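Local atomic coordinates of glyoxalase-related enzyme (Fulvimarina pelagi, PDB entry 3BQX), a protein that is of unknown function but belongs to the glyoxalase-related enzymes of the vicinal oxygen chelate (VOC) superfamily. Residues V32-P36 against E37-Y41; T81-A84 against P85-R89; R21-G24 against E25-W29. All coordinates share one frame; numbering follows the deposited sequence.

How the interactions relate
Interaction 3 (21-29) closes helix 16-26 with aromatic rings buried in the core, while an arginine and a glutamate share a water at its outer side. Interaction 1 (32-41), the hairpin that follows in the chain, lies at the edge of the sheet of strands 8-13, 47-52, 38-42 and 33-34 and is more exposed, held mainly by backbone bonds and one asparagine; its Y41 packs on Y23 and W29. Interaction 2 (81-89) opens helix 83-92 over the other four-stranded sheet, apolar toward the sheet and water-bridged on the side of E82 and R89, and its L86 reaches F27 and G26. Interactions 1 and 2 do not touch, their nearest atoms about 13 Å apart.

Interaction 1: residues V32-P36 against E37-Y41; sequences VFRNP and EIIFY
A tight beta hairpin with a classic beta bulge joins strand 33-34 to strand 38-42, with V32 and F33 both facing F40 across it. The carbonyl of F40 takes a nearly straight bond from V32 N (V32 N to F40 O 2.8 Å) and a weak one from F33 N, and F40 N returns a bond to F33 O. At the turn, N35 N bonds to I38 O almost in line with that carbonyl.

The N35 side chain forms an Asx turn. Its CG sits between the backbone N and the carbonyl carbon (chi1 68°), which brings OD1 within reach of the N-H groups of E37 and I38. OD1 accepts from E37 N (N35 OD1 to E37 N 2.8 Å) and, as a second donor, from I38 N (N35 OD1 to I38 N 2.9 Å), the two arriving from opposite faces of the amide plane. Two bonds on one oxygen fix how the amide is rotated, and CG2 of I38 rests against the same oxygen.

On the face carrying F33 and F40, the two side chains run side by side in the same direction. CD2 of F40 lies 3.6 Å from CB of F33, and the ring planes are inclined at 43°. I38 CG2 lies at the edge of the F33 ring, near its plane, 3.7 Å from F33 CE2. F40 also meets W129 of the second subunit edge-to-face, so this face borders the dimer interface. On the other face R34 runs out extended beside I39: its CG touches CG1 of I39 at 3.8 Å, and I39 CD1 lies over one face of the guanidinium. Helix 16-26 packs against both residues through A20. The arrangement is a bulged edge hairpin in a VOC fold, a family characterised by paired βαβββ modules.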
ATOM      1  N   VAL A  32       4.100   1.192  16.698  1.00 12.90           N
ATOM      2  CA  VAL A  32       4.344   2.499  17.297  1.00 12.50           C
ATOM      3  C   VAL A  32       3.045   2.852  18.044  1.00 12.78           C
ATOM      4  O   VAL A  32       3.046   3.654  18.979  1.00 13.79           O
ATOM      5  CB  VAL A  32       4.676   3.577  16.226  1.00 14.06           C
ATOM      6  CG1 VAL A  32       3.512   3.757  15.268  1.00 14.28           C
ATOM      7  CG2 VAL A  32       5.009   4.893  16.896  1.00 17.20           C
ATOM      8  N   PHE A  33       1.943   2.230  17.630  1.00 10.25           N
ATOM      9  CA  PHE A  33       0.645   2.432  18.260  1.00 11.84           C
ATOM     10  C   PHE A  33      -0.198   1.166  18.196  1.00 12.38           C
ATOM     11  O   PHE A  33      -0.150   0.420  17.217  1.00 10.70           O
ATOM     12  CB  PHE A  33      -0.146   3.556  17.576  1.00 12.21           C
ATOM     13  CG  PHE A  33      -1.507   3.787  18.185  1.00 12.82           C
ATOM     14  CD1 PHE A  33      -1.671   4.687  19.236  1.00 14.58           C
ATOM     15  CD2 PHE A  33      -2.615   3.063  17.747  1.00 15.20           C
ATOM     16  CE1 PHE A  33      -2.921   4.859  19.846  1.00 15.39           C
ATOM     17  CE2 PHE A  33      -3.865   3.225  18.348  1.00 14.57           C
ATOM     18  CZ  PHE A  33      -4.019   4.127  19.402  1.00 15.21           C
ATOM     19  N   ARG A  34      -0.969   0.924  19.249  1.00 14.57           N
ATOM     20  CA  ARG A  34      -1.851  -0.223  19.278  1.00 14.56           C
ATOM     21  C   ARG A  34      -2.984  -0.075  20.269  1.00 15.24           C
ATOM     22  O   ARG A  34      -2.789   0.407  21.380  1.00 14.33           O
ATOM     23  CB  ARG A  34      -1.086  -1.502  19.614  1.00 16.73           C
ATOM     24  CG  ARG A  34      -2.014  -2.682  19.865  1.00 17.87           C
ATOM     25  CD  ARG A  34      -1.271  -3.988  20.043  1.00 21.54           C
ATOM     26  NE  ARG A  34      -2.213  -5.088  20.235  1.00 23.67           N
ATOM     27  CZ  ARG A  34      -1.868  -6.369  20.287  1.00 24.74           C
ATOM     28  NH1 ARG A  34      -0.597  -6.722  20.159  1.00 26.63           N
ATOM     29  NH2 ARG A  34      -2.799  -7.299  20.464  1.00 27.26           N
ATOM     30  N   ASN A  35      -4.179  -0.469  19.843  1.00 14.83           N
ATOM     31  CA  ASN A  35      -5.341  -0.478  20.716  1.00 16.31           C
ATOM     32  C   ASN A  35      -6.169  -1.678  20.253  1.00 16.71           C
ATOM     33  O   ASN A  35      -5.793  -2.354  19.297  1.00 15.86           O
ATOM     34  CB  ASN A  35      -6.120   0.853  20.681  1.00 17.16           C
ATOM     35  CG  ASN A  35      -6.801   1.121  19.360  1.00 18.44           C
ATOM     36  OD1 ASN A  35      -7.079   0.212  18.589  1.00 18.30           O
ATOM     37  ND2 ASN A  35      -7.102   2.390  19.108  1.00 21.21           N
ATOM     38  N   PRO A  36      -7.285  -1.984  20.927  1.00 17.41           N
ATOM     39  CA  PRO A  36      -8.091  -3.139  20.515  1.00 18.25           C
ATOM     40  C   PRO A  36      -8.591  -3.233  19.072  1.00 16.57           C
ATOM     41  O   PRO A  36      -9.034  -4.301  18.650  1.00 17.21           O
ATOM     42  CB  PRO A  36      -9.242  -3.122  21.519  1.00 19.52           C
ATOM     43  CG  PRO A  36      -8.581  -2.597  22.752  1.00 20.49           C
ATOM     44  CD  PRO A  36      -7.767  -1.443  22.212  1.00 20.05           C
ATOM     45  N   GLU A  37      -8.522  -2.145  18.310  1.00 16.83           N
ATOM     46  CA  GLU A  37      -9.005  -2.204  16.934  1.00 15.67           C
ATOM     47  C   GLU A  37      -7.997  -1.888  15.835  1.00 14.56           C
ATOM     48  O   GLU A  37      -8.251  -2.185  14.669  1.00 15.45           O
ATOM     49  CB  GLU A  37     -10.228  -1.293  16.758  1.00 19.13           C
ATOM     50  CG  GLU A  37      -9.924   0.193  16.774  1.00 22.78           C
ATOM     51  CD  GLU A  37     -11.168   1.044  16.578  1.00 25.52           C
ATOM     52  OE1 GLU A  37     -12.053   1.005  17.460  1.00 26.74           O
ATOM     53  OE2 GLU A  37     -11.265   1.746  15.544  1.00 24.81           O
ATOM     54  N   ILE A  38      -6.859  -1.301  16.182  1.00 12.22           N
ATOM     55  CA  ILE A  38      -5.890  -0.946  15.151  1.00 11.28           C
ATOM     56  C   ILE A  38      -4.448  -0.982  15.637  1.00 10.59           C
ATOM     57  O   ILE A  38      -4.174  -0.802  16.827  1.00 11.85           O
ATOM     58  CB  ILE A  38      -6.208   0.477  14.605  1.00 11.50           C
ATOM     59  CG1 ILE A  38      -5.503   0.729  13.272  1.00 10.25           C
ATOM     60  CG2 ILE A  38      -5.800   1.530  15.624  1.00 12.83           C
ATOM     61  CD1 ILE A  38      -6.030   1.981  12.539  1.00 12.33           C
ATOM     62  N   ILE A  39      -3.534  -1.233  14.708  1.00 10.53           N
ATOM     63  CA  ILE A  39      -2.109  -1.238  14.999  1.00 10.03           C
ATOM     64  C   ILE A  39      -1.411  -0.420  13.919  1.00  8.94           C
ATOM     65  O   ILE A  39      -1.725  -0.558  12.734  1.00 10.02           O
ATOM     66  CB  ILE A  39      -1.511  -2.663  14.996  1.00 10.38           C
ATOM     67  CG1 ILE A  39      -2.146  -3.491  16.116  1.00 13.66           C
ATOM     68  CG2 ILE A  39       0.002  -2.593  15.170  1.00 12.25           C
ATOM     69  CD1 ILE A  39      -1.693  -4.936  16.152  1.00 13.90           C
ATOM     70  N   PHE A  40      -0.495   0.450  14.334  1.00  9.36           N
ATOM     71  CA  PHE A  40       0.275   1.266  13.401  1.00  8.80           C
ATOM     72  C   PHE A  40       1.749   0.911  13.511  1.00 10.23           C
ATOM     73  O   PHE A  40       2.274   0.750  14.619  1.00  9.66           O
ATOM     74  CB  PHE A  40       0.172   2.768  13.711  1.00 10.16           C
ATOM     75  CG  PHE A  40      -1.181   3.377  13.459  1.00 12.08           C
ATOM     76  CD1 PHE A  40      -1.871   3.139  12.281  1.00 14.05           C
ATOM     77  CD2 PHE A  40      -1.737   4.247  14.389  1.00 15.83           C
ATOM     78  CE1 PHE A  40      -3.098   3.760  12.031  1.00 15.90           C
ATOM     79  CE2 PHE A  40      -2.962   4.871  14.146  1.00 16.95           C
ATOM     80  CZ  PHE A  40      -3.639   4.626  12.964  1.00 14.96           C
ATOM     81  N   TYR A  41       2.412   0.791  12.365  1.00  8.65           N
ATOM     82  CA  TYR A  41       3.845   0.518  12.316  1.00  8.51           C
ATOM     83  C   TYR A  41       4.471   1.675  11.538  1.00  9.09           C
ATOM     84  O   TYR A  41       3.975   2.043  10.473  1.00  8.56           O
ATOM     85  CB  TYR A  41       4.144  -0.781  11.557  1.00 10.16           C
ATOM     86  CG  TYR A  41       3.513  -2.037  12.123  1.00 10.07           C
ATOM     87  CD1 TYR A  41       4.179  -2.814  13.072  1.00 10.39           C
ATOM     88  CD2 TYR A  41       2.252  -2.448  11.705  1.00 11.16           C
ATOM     89  CE1 TYR A  41       3.599  -3.975  13.586  1.00 12.08           C
ATOM     90  CE2 TYR A  41       1.664  -3.600  12.211  1.00 11.83           C
ATOM     91  CZ  TYR A  41       2.343  -4.358  13.151  1.00 11.31           C
ATOM     92  OH  TYR A  41       1.743  -5.483  13.664  1.00 13.80           O
TER

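Interaction 2: residues T81-A84 against P85-R89; sequences TEVA and PLMER
Backbone bonds between T81-A84 and P85-R89 set up the first turn of helix 83-92. L86 N bonds to E82 O, M87 N to V83 O (M87 N to V83 O 3.1 Å) and E88 N to A84 O, the regular i to i+4 pattern. P85 has no N-H to give and fits in this first turn: T81 O faces its ring CH2, with P85 CD 3.1 Å from T81 O, where a later helix residue would offer an N-H.

The apolar side-chain contact that faces the sheet is V83 with M87, a selenomethionine. They lie alongside each other and point the same way; with V83 CG1 anti to the backbone N (chi1 -180°), that methyl comes 3.9 Å from M87 SE. Both side chains press onto strands 96-102, 109-114 and 120-125.

The polar side chains E82 and R89 meet through water. One water donates to E82 OE1 and to E82 O and accepts from R89 NH2 (water to R89 NH2 2.9 Å). A second donates to E82 OE1 and accepts a weak bond from R89 NH1. T81 OG1 donates to E82 OE2 on its anti lone pair, steadying the carboxylate. This is an amphipathic helix start, laid across a mixed four-stranded sheet of the VOC fold.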
ATOM      1  N   THR A  81      20.540 -13.846  -0.601  1.00 23.99           N
ATOM      2  CA  THR A  81      20.487 -14.851   0.455  1.00 23.98           C
ATOM      3  C   THR A  81      19.479 -14.542   1.553  1.00 23.46           C
ATOM      4  O   THR A  81      19.264 -15.360   2.443  1.00 24.86           O
ATOM      5  CB  THR A  81      21.857 -15.025   1.135  1.00 24.73           C
ATOM      6  OG1 THR A  81      22.288 -13.768   1.673  1.00 26.20           O
ATOM      7  CG2 THR A  81      22.883 -15.534   0.144  1.00 26.29           C
ATOM      8  N   GLU A  82      18.865 -13.364   1.496  1.00 21.97           N
ATOM      9  CA  GLU A  82      17.898 -12.977   2.516  1.00 20.31           C
ATOM     10  C   GLU A  82      16.461 -13.313   2.166  1.00 18.27           C
ATOM     11  O   GLU A  82      15.607 -13.399   3.048  1.00 18.15           O
ATOM     12  CB  GLU A  82      17.994 -11.477   2.796  1.00 20.44           C
ATOM     13  CG  GLU A  82      19.340 -11.071   3.316  1.00 23.55           C
ATOM     14  CD  GLU A  82      19.805 -11.999   4.410  1.00 25.45           C
ATOM     15  OE1 GLU A  82      19.281 -11.908   5.540  1.00 24.38           O
ATOM     16  OE2 GLU A  82      20.684 -12.837   4.126  1.00 25.89           O
ATOM     17  N   VAL A  83      16.191 -13.504   0.881  1.00 18.64           N
ATOM     18  CA  VAL A  83      14.838 -13.794   0.443  1.00 17.19           C
ATOM     19  C   VAL A  83      14.246 -15.054   1.061  1.00 18.45           C
ATOM     20  O   VAL A  83      13.226 -14.995   1.741  1.00 17.18           O
ATOM     21  CB  VAL A  83      14.764 -13.905  -1.091  1.00 16.51           C
ATOM     22  CG1 VAL A  83      13.333 -14.206  -1.521  1.00 17.10           C
ATOM     23  CG2 VAL A  83      15.243 -12.605  -1.728  1.00 17.32           C
ATOM     24  N   ALA A  84      14.894 -16.191   0.829  1.00 19.47           N
ATOM     25  CA  ALA A  84      14.413 -17.463   1.355  1.00 20.04           C
ATOM     26  C   ALA A  84      14.223 -17.493   2.874  1.00 18.84           C
ATOM     27  O   ALA A  84      13.166 -17.897   3.360  1.00 19.57           O
ATOM     28  CB  ALA A  84      15.349 -18.592   0.923  1.00 20.50           C
ATOM     29  N   PRO A  85      15.250 -17.086   3.643  1.00 20.11           N
ATOM     30  CA  PRO A  85      15.135 -17.091   5.106  1.00 19.76           C
ATOM     31  C   PRO A  85      13.965 -16.260   5.632  1.00 19.59           C
ATOM     32  O   PRO A  85      13.212 -16.713   6.493  1.00 19.29           O
ATOM     33  CB  PRO A  85      16.483 -16.539   5.559  1.00 21.54           C
ATOM     34  CG  PRO A  85      17.411 -17.029   4.499  1.00 21.88           C
ATOM     35  CD  PRO A  85      16.627 -16.762   3.232  1.00 20.52           C
ATOM     36  N   LEU A  86      13.818 -15.044   5.114  1.00 19.28           N
ATOM     37  CA  LEU A  86      12.733 -14.172   5.547  1.00 18.94           C
ATOM     38  C   LEU A  86      11.382 -14.816   5.251  1.00 17.31           C
ATOM     39  O   LEU A  86      10.486 -14.811   6.091  1.00 16.31           O
ATOM     40  CB  LEU A  86      12.838 -12.806   4.860  1.00 18.09           C
ATOM     41  CG  LEU A  86      11.687 -11.821   5.114  1.00 16.52           C
ATOM     42  CD1 LEU A  86      11.385 -11.728   6.606  1.00 16.07           C
ATOM     43  CD2 LEU A  86      12.053 -10.454   4.555  1.00 16.96           C
HETATM   44  N   MSE A  87      11.237 -15.383   4.057  1.00 17.11           N
HETATM   45  CA  MSE A  87       9.988 -16.036   3.696  1.00 17.00           C
HETATM   46  C   MSE A  87       9.651 -17.184   4.646  1.00 17.69           C
HETATM   47  O   MSE A  87       8.489 -17.378   4.995  1.00 16.59           O
HETATM   48  CB  MSE A  87      10.053 -16.547   2.258  1.00 17.63           C
HETATM   49  CG  MSE A  87       9.885 -15.443   1.228  1.00 17.59           C
HETATM   50 SE   MSE A  87      10.073 -16.071  -0.581  1.00 23.34          SE
HETATM   51  CE  MSE A  87       8.599 -17.324  -0.650  1.00 16.95           C
ATOM     52  N   GLU A  88      10.667 -17.941   5.056  1.00 18.31           N
ATOM     53  CA  GLU A  88      10.447 -19.047   5.984  1.00 20.07           C
ATOM     54  C   GLU A  88       9.922 -18.503   7.309  1.00 19.76           C
ATOM     55  O   GLU A  88       9.038 -19.096   7.925  1.00 20.50           O
ATOM     56  CB  GLU A  88      11.749 -19.815   6.235  1.00 21.83           C
ATOM     57  CG  GLU A  88      12.355 -20.459   4.999  1.00 25.38           C
ATOM     58  CD  GLU A  88      13.574 -21.301   5.323  1.00 28.06           C
ATOM     59  OE1 GLU A  88      14.474 -20.804   6.035  1.00 27.98           O
ATOM     60  OE2 GLU A  88      13.636 -22.462   4.862  1.00 30.60           O
ATOM     61  N   ARG A  89      10.474 -17.371   7.741  1.00 19.70           N
ATOM     62  CA  ARG A  89      10.057 -16.748   8.991  1.00 19.09           C
ATOM     63  C   ARG A  89       8.614 -16.260   8.896  1.00 18.91           C
ATOM     64  O   ARG A  89       7.849 -16.366   9.853  1.00 17.74           O
ATOM     65  CB  ARG A  89      10.988 -15.581   9.348  1.00 20.44           C
ATOM     66  CG  ARG A  89      12.424 -16.002   9.658  1.00 23.02           C
ATOM     67  CD  ARG A  89      13.176 -14.934  10.449  1.00 23.56           C
ATOM     68  NE  ARG A  89      13.545 -13.769   9.647  1.00 26.34           N
ATOM     69  CZ  ARG A  89      14.537 -13.750   8.762  1.00 26.27           C
ATOM     70  NH1 ARG A  89      15.272 -14.838   8.557  1.00 28.33           N
ATOM     71  NH2 ARG A  89      14.804 -12.640   8.088  1.00 26.92           N
TER
HETATM   72  O   HOH W   1      18.481 -14.157   7.600  1.00 31.65           O
HETATM   73  O   HOH W   2      16.343 -12.608   5.645  1.00 36.98           O

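Interaction 3: residues R21-G24 against E25-W29; sequences RFYG and EGFGW
Aromatic rings of F22, Y23, F27 and W29 are set at different angles round the end of helix 16-26. F22 and F27 point the same way with their planes almost perpendicular, at 86°, while F22 CD2 lies over the centre of the Y23 ring, 3.5 Å above its plane. Y23 CD1 touches both F27 CD1 (3.8 Å) and W29 CZ3 (3.7 Å), which come from the same side. The Y23 ring and the six-membered ring of W29 are close to parallel, 19° apart, but offset until little of one covers the other; F27 CB sits over the W29 ring, 3.3 Å above its plane.

The backbone here widens and then leaves the helix. R21 O accepts from both E25 N and G26 N, F22 O takes F27 N in a pi-type turn (F22 O to F27 N 3.1 Å), and W29 N closes on Y23 O after G28 turns with positive phi.

At the outer side, a water accepts from R21 NE (water to R21 NE 3.1 Å) and donates to E25 OE1. The chemistry thus divides: inward, ring packing with Y23 OH hydrogen-bonded to D115 and W121 and W29 NE1 weakly to L3 O of the second subunit; outward, opposite charges 4.6 Å apart, R21 NE to E25 OE1, linked through water.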
ATOM      1  N   ARG A  21       1.166 -11.165  15.136  1.00 17.74           N
ATOM      2  CA  ARG A  21       2.113 -12.274  15.121  1.00 18.23           C
ATOM      3  C   ARG A  21       2.886 -12.300  13.802  1.00 16.40           C
ATOM      4  O   ARG A  21       4.109 -12.455  13.788  1.00 18.07           O
ATOM      5  CB  ARG A  21       1.377 -13.605  15.309  1.00 19.62           C
ATOM      6  CG  ARG A  21       2.285 -14.819  15.255  1.00 21.94           C
ATOM      7  CD  ARG A  21       1.482 -16.095  15.076  1.00 24.75           C
ATOM      8  NE  ARG A  21       2.341 -17.255  14.857  1.00 26.41           N
ATOM      9  CZ  ARG A  21       1.910 -18.416  14.375  1.00 28.48           C
ATOM     10  NH1 ARG A  21       0.631 -18.570  14.059  1.00 28.98           N
ATOM     11  NH2 ARG A  21       2.758 -19.423  14.204  1.00 29.40           N
ATOM     12  N   PHE A  22       2.162 -12.147  12.696  1.00 15.89           N
ATOM     13  CA  PHE A  22       2.776 -12.144  11.376  1.00 15.61           C
ATOM     14  C   PHE A  22       3.773 -10.999  11.214  1.00 14.88           C
ATOM     15  O   PHE A  22       4.923 -11.212  10.836  1.00 14.84           O
ATOM     16  CB  PHE A  22       1.704 -12.027  10.288  1.00 16.20           C
ATOM     17  CG  PHE A  22       2.256 -12.024   8.886  1.00 15.89           C
ATOM     18  CD1 PHE A  22       2.691 -13.206   8.291  1.00 15.63           C
ATOM     19  CD2 PHE A  22       2.347 -10.836   8.159  1.00 14.80           C
ATOM     20  CE1 PHE A  22       3.207 -13.209   6.994  1.00 16.31           C
ATOM     21  CE2 PHE A  22       2.863 -10.830   6.859  1.00 15.92           C
ATOM     22  CZ  PHE A  22       3.292 -12.020   6.277  1.00 15.89           C
ATOM     23  N   TYR A  23       3.338  -9.778  11.509  1.00 14.34           N
ATOM     24  CA  TYR A  23       4.222  -8.629  11.351  1.00 14.10           C
ATOM     25  C   TYR A  23       5.300  -8.544  12.420  1.00 14.83           C
ATOM     26  O   TYR A  23       6.417  -8.106  12.144  1.00 14.19           O
ATOM     27  CB  TYR A  23       3.387  -7.337  11.278  1.00 12.48           C
ATOM     28  CG  TYR A  23       2.576  -7.293   9.996  1.00 11.28           C
ATOM     29  CD1 TYR A  23       3.203  -7.116   8.765  1.00 10.53           C
ATOM     30  CD2 TYR A  23       1.214  -7.556  10.006  1.00  9.87           C
ATOM     31  CE1 TYR A  23       2.497  -7.215   7.576  1.00 10.67           C
ATOM     32  CE2 TYR A  23       0.491  -7.667   8.822  1.00 10.43           C
ATOM     33  CZ  TYR A  23       1.143  -7.499   7.608  1.00  9.31           C
ATOM     34  OH  TYR A  23       0.450  -7.664   6.431  1.00 10.66           O
ATOM     35  N   GLY A  24       4.980  -9.001  13.627  1.00 15.88           N
ATOM     36  CA  GLY A  24       5.951  -8.961  14.707  1.00 17.83           C
ATOM     37  C   GLY A  24       6.953 -10.103  14.703  1.00 18.22           C
ATOM     38  O   GLY A  24       8.161  -9.873  14.678  1.00 20.76           O
ATOM     39  N   GLU A  25       6.457 -11.336  14.725  1.00 20.10           N
ATOM     40  CA  GLU A  25       7.329 -12.508  14.733  1.00 20.97           C
ATOM     41  C   GLU A  25       7.828 -12.890  13.345  1.00 20.31           C
ATOM     42  O   GLU A  25       8.900 -13.483  13.203  1.00 21.97           O
ATOM     43  CB  GLU A  25       6.604 -13.698  15.364  1.00 22.59           C
ATOM     44  CG  GLU A  25       6.294 -13.514  16.841  1.00 26.82           C
ATOM     45  CD  GLU A  25       5.535 -14.690  17.429  1.00 29.13           C
ATOM     46  OE1 GLU A  25       6.018 -15.833  17.299  1.00 30.36           O
ATOM     47  OE2 GLU A  25       4.458 -14.467  18.025  1.00 32.40           O
ATOM     48  N   GLY A  26       7.048 -12.552  12.322  1.00 19.53           N
ATOM     49  CA  GLY A  26       7.441 -12.870  10.961  1.00 18.10           C
ATOM     50  C   GLY A  26       8.395 -11.836  10.392  1.00 17.52           C
ATOM     51  O   GLY A  26       9.534 -12.155  10.054  1.00 16.90           O
ATOM     52  N   PHE A  27       7.943 -10.588  10.294  1.00 16.25           N
ATOM     53  CA  PHE A  27       8.786  -9.522   9.757  1.00 16.11           C
ATOM     54  C   PHE A  27       9.754  -8.925  10.774  1.00 15.59           C
ATOM     55  O   PHE A  27      10.763  -8.333  10.397  1.00 17.47           O
ATOM     56  CB  PHE A  27       7.927  -8.386   9.189  1.00 12.09           C
ATOM     57  CG  PHE A  27       7.614  -8.522   7.721  1.00 10.58           C
ATOM     58  CD1 PHE A  27       6.298  -8.642   7.288  1.00 12.01           C
ATOM     59  CD2 PHE A  27       8.632  -8.498   6.772  1.00 12.23           C
ATOM     60  CE1 PHE A  27       6.000  -8.733   5.928  1.00 10.85           C
ATOM     61  CE2 PHE A  27       8.348  -8.587   5.409  1.00 11.74           C
ATOM     62  CZ  PHE A  27       7.026  -8.704   4.988  1.00 11.60           C
ATOM     63  N   GLY A  28       9.440  -9.075  12.057  1.00 16.65           N
ATOM     64  CA  GLY A  28      10.299  -8.523  13.091  1.00 16.47           C
ATOM     65  C   GLY A  28      10.018  -7.049  13.326  1.00 16.86           C
ATOM     66  O   GLY A  28      10.870  -6.319  13.829  1.00 16.98           O
ATOM     67  N   TRP A  29       8.817  -6.610  12.964  1.00 15.50           N
ATOM     68  CA  TRP A  29       8.439  -5.211  13.133  1.00 14.47           C
ATOM     69  C   TRP A  29       7.749  -4.962  14.467  1.00 15.35           C
ATOM     70  O   TRP A  29       7.100  -5.846  15.025  1.00 18.69           O
ATOM     71  CB  TRP A  29       7.526  -4.775  11.986  1.00 13.63           C
ATOM     72  CG  TRP A  29       8.149  -4.959  10.638  1.00 11.13           C
ATOM     73  CD1 TRP A  29       9.474  -5.144  10.367  1.00 11.53           C
ATOM     74  CD2 TRP A  29       7.482  -4.940   9.366  1.00 12.27           C
ATOM     75  NE1 TRP A  29       9.677  -5.239   9.011  1.00 12.73           N
ATOM     76  CE2 TRP A  29       8.471  -5.119   8.373  1.00 11.82           C
ATOM     77  CE3 TRP A  29       6.144  -4.790   8.970  1.00 12.25           C
ATOM     78  CZ2 TRP A  29       8.168  -5.156   7.011  1.00 11.68           C
ATOM     79  CZ3 TRP A  29       5.844  -4.825   7.606  1.00 11.19           C
ATOM     80  CH2 TRP A  29       6.852  -5.009   6.648  1.00 10.27           C
TER
HETATM   81  O   HOH W   3       5.395 -17.672  15.019  1.00 38.26           O